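Local structure of mandelate racemase/muconate lactonizing enzyme (Jannaschia sp., 4J3Z) at residues Thr264-Phe269 with Gly293-Thr298; Pro282-Ala287 with Ala319-Leu324. The protein probably acts as an enolase-superfamily enzyme related to mandelate racemase and muconate lactonizing enzyme, although its substrate and reaction are not established. All blocks are in the same frame, centred on the assembly; numbering follows the deposited sequence.

Interaction 1 (Thr264-Phe269 with Gly293-Thr298); sequences TGVTEF and GKKIAT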
loop_
_atom_site.group_PDB
_atom_site.type_symbol
_atom_site.label_atom_id
_atom_site.label_comp_id
_atom_site.label_asym_id
_atom_site.label_seq_id
_atom_site.Cartn_x
_atom_site.Cartn_y
_atom_site.Cartn_z
ATOM N N THR D 264 -19.600 -17.293 6.830
ATOM C CA THR D 264 -20.541 -17.002 7.895
ATOM C C THR D 264 -20.108 -15.743 8.642
ATOM O O THR D 264 -18.915 -15.506 8.834
ATOM C CB THR D 264 -20.709 -18.207 8.856
ATOM O OG1 THR D 264 -21.836 -17.992 9.703
ATOM C CG2 THR D 264 -19.474 -18.450 9.717
ATOM N N GLY D 265 -21.076 -14.930 9.046
ATOM C CA GLY D 265 -20.767 -13.723 9.799
ATOM C C GLY D 265 -20.331 -12.584 8.899
ATOM O O GLY D 265 -19.453 -12.742 8.046
ATOM N N VAL D 266 -20.952 -11.430 9.104
ATOM C CA VAL D 266 -20.746 -10.254 8.262
ATOM C C VAL D 266 -19.270 -9.847 8.167
ATOM O O VAL D 266 -18.844 -9.296 7.149
ATOM C CB VAL D 266 -21.669 -9.079 8.713
ATOM C CG1 VAL D 266 -21.104 -8.334 9.921
ATOM C CG2 VAL D 266 -21.947 -8.121 7.564
ATOM N N THR D 267 -18.484 -10.147 9.206
ATOM C CA THR D 267 -17.030 -9.920 9.183
ATOM C C THR D 267 -16.271 -10.721 8.112
ATOM O O THR D 267 -15.270 -10.239 7.565
ATOM C CB THR D 267 -16.382 -10.178 10.558
ATOM O OG1 THR D 267 -15.031 -9.694 10.557
ATOM C CG2 THR D 267 -16.408 -11.685 10.935
ATOM N N GLU D 268 -16.727 -11.941 7.828
ATOM C CA GLU D 268 -16.040 -12.803 6.861
ATOM C C GLU D 268 -16.343 -12.359 5.441
ATOM O O GLU D 268 -15.450 -12.312 4.595
ATOM C CB GLU D 268 -16.412 -14.275 7.061
ATOM C CG GLU D 268 -15.590 -14.986 8.127
ATOM C CD GLU D 268 -15.914 -16.468 8.274
ATOM O OE1 GLU D 268 -16.926 -16.963 7.706
ATOM O OE2 GLU D 268 -15.154 -17.149 8.990
ATOM N N PHE D 269 -17.612 -12.036 5.193
ATOM C CA PHE D 269 -18.032 -11.411 3.953
ATOM C C PHE D 269 -17.252 -10.117 3.683
ATOM O O PHE D 269 -16.787 -9.905 2.560
ATOM C CB PHE D 269 -19.542 -11.155 3.985
ATOM C CG PHE D 269 -20.368 -12.401 3.806
ATOM C CD1 PHE D 269 -20.684 -13.204 4.894
ATOM C CD2 PHE D 269 -20.815 -12.777 2.545
ATOM C CE1 PHE D 269 -21.434 -14.359 4.734
ATOM C CE2 PHE D 269 -21.573 -13.927 2.378
ATOM C CZ PHE D 269 -21.883 -14.720 3.475
ATOM N N GLY D 293 -28.041 -11.264 6.903
ATOM C CA GLY D 293 -28.153 -11.119 5.439
ATOM C C GLY D 293 -28.299 -9.676 5.003
ATOM O O GLY D 293 -27.578 -9.220 4.112
ATOM N N LYS D 294 -29.217 -8.949 5.650
ATOM C CA LYS D 294 -29.372 -7.505 5.426
ATOM C C LYS D 294 -28.082 -6.723 5.660
ATOM O O LYS D 294 -27.768 -5.795 4.906
ATOM C CB LYS D 294 -30.481 -6.914 6.309
ATOM C CG LYS D 294 -31.884 -6.988 5.734
ATOM C CD LYS D 294 -32.035 -6.215 4.428
ATOM C CE LYS D 294 -32.124 -4.715 4.648
ATOM N NZ LYS D 294 -32.391 -4.056 3.342
ATOM N N LYS D 295 -27.312 -7.095 6.637
ATOM C CA LYS D 295 -26.145 -6.340 6.839
ATOM C C LYS D 295 -24.956 -6.760 6.024
ATOM O O LYS D 295 -24.067 -6.015 5.844
ATOM C CB LYS D 295 -25.862 -6.152 8.317
ATOM C CG LYS D 295 -25.854 -7.391 9.102
ATOM C CD LYS D 295 -25.317 -7.108 10.451
ATOM C CE LYS D 295 -26.380 -6.948 11.486
ATOM N NZ LYS D 295 -25.800 -6.305 12.660
ATOM N N ILE D 296 -24.980 -7.945 5.485
ATOM C CA ILE D 296 -24.057 -8.336 4.431
ATOM C C ILE D 296 -24.419 -7.570 3.151
ATOM O O ILE D 296 -23.550 -7.219 2.346
ATOM C CB ILE D 296 -24.082 -9.859 4.163
ATOM C CG1 ILE D 296 -23.725 -10.640 5.433
ATOM C CG2 ILE D 296 -23.141 -10.219 3.012
ATOM C CD1 ILE D 296 -24.136 -12.098 5.390
ATOM N N ALA D 297 -25.708 -7.313 2.969
ATOM C CA ALA D 297 -26.185 -6.569 1.798
ATOM C C ALA D 297 -25.795 -5.090 1.852
ATOM O O ALA D 297 -25.554 -4.473 0.817
ATOM C CB ALA D 297 -27.686 -6.719 1.656
ATOM N N THR D 298 -25.733 -4.529 3.057
ATOM C CA THR D 298 -25.363 -3.123 3.244
ATOM C C THR D 298 -23.869 -2.914 3.039
ATOM O O THR D 298 -23.444 -1.902 2.446
ATOM C CB THR D 298 -25.815 -2.603 4.623
ATOM O OG1 THR D 298 -27.232 -2.414 4.608
ATOM C CG2 THR D 298 -25.169 -1.288 4.957
#
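Val-266 and Phe-269, at the start of helix 266-274, pack against Ile-296 on helix 290-302 in an apolar helix-to-helix contact of the C-terminal domain. The backbones come close at Val-266, whose CA is 5.4 Å from Ile-296 CA, and there a short valine fits; the ring of Phe-269 comes in one turn later. Ile-296 suits the place because its two branches reach different parts of one ring face. Its CD1 methyl lies over one face of the Phe-269 ring, 3.8 Å from the centroid and 20° off the normal, a CH-pi contact displaced toward the rim. Its CG2 methyl, anti to the backbone N, comes down on the same face nearer the ring's root, 3.5 Å from Phe-269 CD2. The branch that ends in CD1 starts beside the backbone N (chi1 -59°), and on its way to the ring CG1 passes Val-266 CG2 at 3.7 Å.

The two helices are neighbours in the outer layer of the modified TIM barrel of the enolase superfamily, with strand 279-280 and the short helix 284-287 between them in the chain; Leu-280 also touches both Phe-269 and Ile-296. Val-266, beta-branched, turns CG2 onto the backbone of the opposing helix, 3.4 Å from Lys-295 O. Its own N-H is held by the carboxylate of Glu-292, one turn before Ile-296, a polar tie between the helices.

Gly-265 is the N-cap of helix 266-274 and has the positive phi that glycine tolerates easily; its O lies in plane at the edge of the Phe-269 ring. Glu-268 folds back: its OE1 accepts from Thr-264 N at 2.8 Å, nearly straight at 168°, while its OE2 makes a salt bridge with Arg-86 of the third subunit.

Interaction 2 (Pro282-Ala287 with Ala319-Leu324); sequences PALGRA and AANVHL
Asn-321 OD1 accepts a hydrogen bond from a water whose oxygen is 2.6 Å away, and the same water accepts the backbone N-H of Leu-284, its oxygen 2.7 Å from Leu-284 N. One ordered molecule thus joins the turn after strand 279-280 to helix 315-327. Asparagine fits because its short side chain, with CG beside the backbone N (chi1 -62°), holds OD1 at the helix surface facing the turn; ND2 is turned to His-310 O in a weak bond.

Next to the water, the side chain of Leu-284 extends toward the helix. Leu-284 and Asn-321 run alongside each other in opposite senses, with Leu-284 CD2 3.3 Å from Asn-321 OD1; CD2 also comes within 4.2 Å of Ala-320 CB, whose small size lets the leucine approach the helix backbone. On the following turn, Leu-324 CD2 lies across the fork of Leu-284, 3.7 Å from CD2 and as far from CD1. Met-100 of helix 89-109, in the N-terminal domain, also touches Leu-284 and Ala-320, so the leucine sits where the two domains meet. With Leu-284 cut back to an alanine, a gap would probably open between Leu-324, Ala-320 and Met-100, and the turn would be left fastened to the helix mainly by polar links.

The turn is a short, weakly bonded helix ahead of helix 290-302. Ala-283 O ties its start, accepting from Arg-286 N at 2.9 Å and Ala-287 N at 2.8 Å, while Gly-285 N is bonded to Glu-317 on the same helix as Asn-321. The buried N-H groups at the start of this brief helix, which lack carbonyl partners one turn back, therefore find acceptors in a water and a carboxylate, and the leucine adds apolar packing beside them.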
loop_
_atom_site.group_PDB
_atom_site.type_symbol
_atom_site.label_atom_id
_atom_site.label_comp_id
_atom_site.label_asym_id
_atom_site.label_seq_id
_atom_site.Cartn_x
_atom_site.Cartn_y
_atom_site.Cartn_z
ATOM N N PRO D 282 -24.602 -15.201 0.223
ATOM C CA PRO D 282 -24.732 -15.938 1.456
ATOM C C PRO D 282 -25.739 -17.068 1.302
ATOM O O PRO D 282 -26.698 -16.957 0.525
ATOM C CB PRO D 282 -25.238 -14.883 2.448
ATOM C CG PRO D 282 -25.913 -13.862 1.617
ATOM C CD PRO D 282 -25.198 -13.853 0.297
ATOM N N ALA D 283 -25.496 -18.161 2.015
ATOM C CA ALA D 283 -26.549 -19.117 2.306
ATOM C C ALA D 283 -27.064 -18.655 3.653
ATOM O O ALA D 283 -26.335 -18.680 4.659
ATOM C CB ALA D 283 -26.000 -20.527 2.376
ATOM N N LEU D 284 -28.301 -18.174 3.666
ATOM C CA LEU D 284 -28.858 -17.551 4.863
ATOM C C LEU D 284 -28.865 -18.466 6.084
ATOM O O LEU D 284 -28.699 -17.994 7.206
ATOM C CB LEU D 284 -30.250 -16.978 4.582
ATOM C CG LEU D 284 -30.344 -15.474 4.297
ATOM C CD1 LEU D 284 -29.132 -14.918 3.558
ATOM C CD2 LEU D 284 -31.616 -15.149 3.533
ATOM N N GLY D 285 -29.027 -19.767 5.856
ATOM C CA GLY D 285 -29.039 -20.758 6.934
ATOM C C GLY D 285 -27.680 -21.060 7.531
ATOM O O GLY D 285 -27.568 -21.894 8.427
ATOM N N ARG D 286 -26.650 -20.385 7.021
ATOM C CA ARG D 286 -25.277 -20.482 7.522
ATOM C C ARG D 286 -24.733 -19.108 7.926
ATOM O O ARG D 286 -24.080 -18.974 8.969
ATOM C CB ARG D 286 -24.379 -21.099 6.445
ATOM C CG ARG D 286 -22.879 -20.880 6.620
ATOM C CD ARG D 286 -22.086 -21.674 5.599
ATOM N NE ARG D 286 -22.177 -23.110 5.848
ATOM C CZ ARG D 286 -22.029 -24.060 4.920
ATOM N NH1 ARG D 286 -21.790 -23.744 3.646
ATOM N NH2 ARG D 286 -22.136 -25.338 5.269
ATOM N N ALA D 287 -24.989 -18.103 7.085
ATOM C CA ALA D 287 -24.411 -16.752 7.233
ATOM C C ALA D 287 -24.738 -16.057 8.551
ATOM O O ALA D 287 -23.998 -15.179 8.993
ATOM C CB ALA D 287 -24.827 -15.865 6.068
ATOM N N ALA D 319 -37.606 -19.150 0.688
ATOM C CA ALA D 319 -38.491 -18.059 1.100
ATOM C C ALA D 319 -37.680 -16.919 1.701
ATOM O O ALA D 319 -37.703 -15.813 1.172
ATOM C CB ALA D 319 -39.537 -18.554 2.082
ATOM N N ALA D 320 -36.944 -17.213 2.779
ATOM C CA ALA D 320 -36.088 -16.245 3.479
ATOM C C ALA D 320 -35.208 -15.436 2.530
ATOM O O ALA D 320 -35.102 -14.221 2.682
ATOM C CB ALA D 320 -35.237 -16.950 4.530
ATOM N N ASN D 321 -34.581 -16.113 1.560
ATOM C CA ASN D 321 -33.874 -15.448 0.454
ATOM C C ASN D 321 -34.768 -14.470 -0.273
ATOM O O ASN D 321 -34.364 -13.341 -0.542
ATOM C CB ASN D 321 -33.390 -16.460 -0.592
ATOM C CG ASN D 321 -32.399 -17.452 -0.038
ATOM O OD1 ASN D 321 -31.699 -17.175 0.944
ATOM N ND2 ASN D 321 -32.331 -18.623 -0.666
ATOM N N VAL D 322 -35.975 -14.918 -0.613
ATOM C CA VAL D 322 -36.845 -14.143 -1.490
ATOM C C VAL D 322 -37.196 -12.837 -0.808
ATOM O O VAL D 322 -37.105 -11.778 -1.422
ATOM C CB VAL D 322 -38.096 -14.941 -1.929
ATOM C CG1 VAL D 322 -39.243 -14.020 -2.336
ATOM C CG2 VAL D 322 -37.736 -15.894 -3.054
ATOM N N HIS D 323 -37.539 -12.925 0.474
ATOM C CA HIS D 323 -37.907 -11.766 1.270
ATOM C C HIS D 323 -36.756 -10.788 1.477
ATOM O O HIS D 323 -36.948 -9.579 1.365
ATOM C CB HIS D 323 -38.474 -12.211 2.613
ATOM C CG HIS D 323 -39.886 -12.688 2.534
ATOM N ND1 HIS D 323 -40.963 -11.844 2.683
ATOM C CD2 HIS D 323 -40.401 -13.921 2.322
ATOM C CE1 HIS D 323 -42.082 -12.537 2.571
ATOM N NE2 HIS D 323 -41.769 -13.800 2.354
ATOM N N LEU D 324 -35.570 -11.301 1.796
ATOM C CA LEU D 324 -34.376 -10.458 1.854
ATOM C C LEU D 324 -34.100 -9.838 0.489
ATOM O O LEU D 324 -33.659 -8.688 0.397
ATOM C CB LEU D 324 -33.165 -11.253 2.344
ATOM C CG LEU D 324 -31.752 -10.687 2.158
ATOM C CD1 LEU D 324 -31.575 -9.358 2.861
ATOM C CD2 LEU D 324 -30.698 -11.682 2.630
HETATM O O HOH W 1 -29.694 -18.707 1.419
#

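How the interactions relate
Both contacts belong to the barrel domain, with centres 11 Å apart, and their segments alternate along the chain. Interaction 1 lies farther out, partly buried and near subunit interfaces, and joins neighbouring outer helices through an aromatic face and branched aliphatics. Interaction 2 is fully buried nearer the middle of the chain, where a water bridge accompanies aliphatic packing. They meet directly: Thr-264 OG1 with Arg-286 O and Gly-265 N with Ala-287 O are probable hydrogen bonds, while Phe-269 packs on Pro-282. Lys-294 lays its aliphatic chain on Leu-324, so helix 290-302 touches both helix 266-274 and helix 315-327.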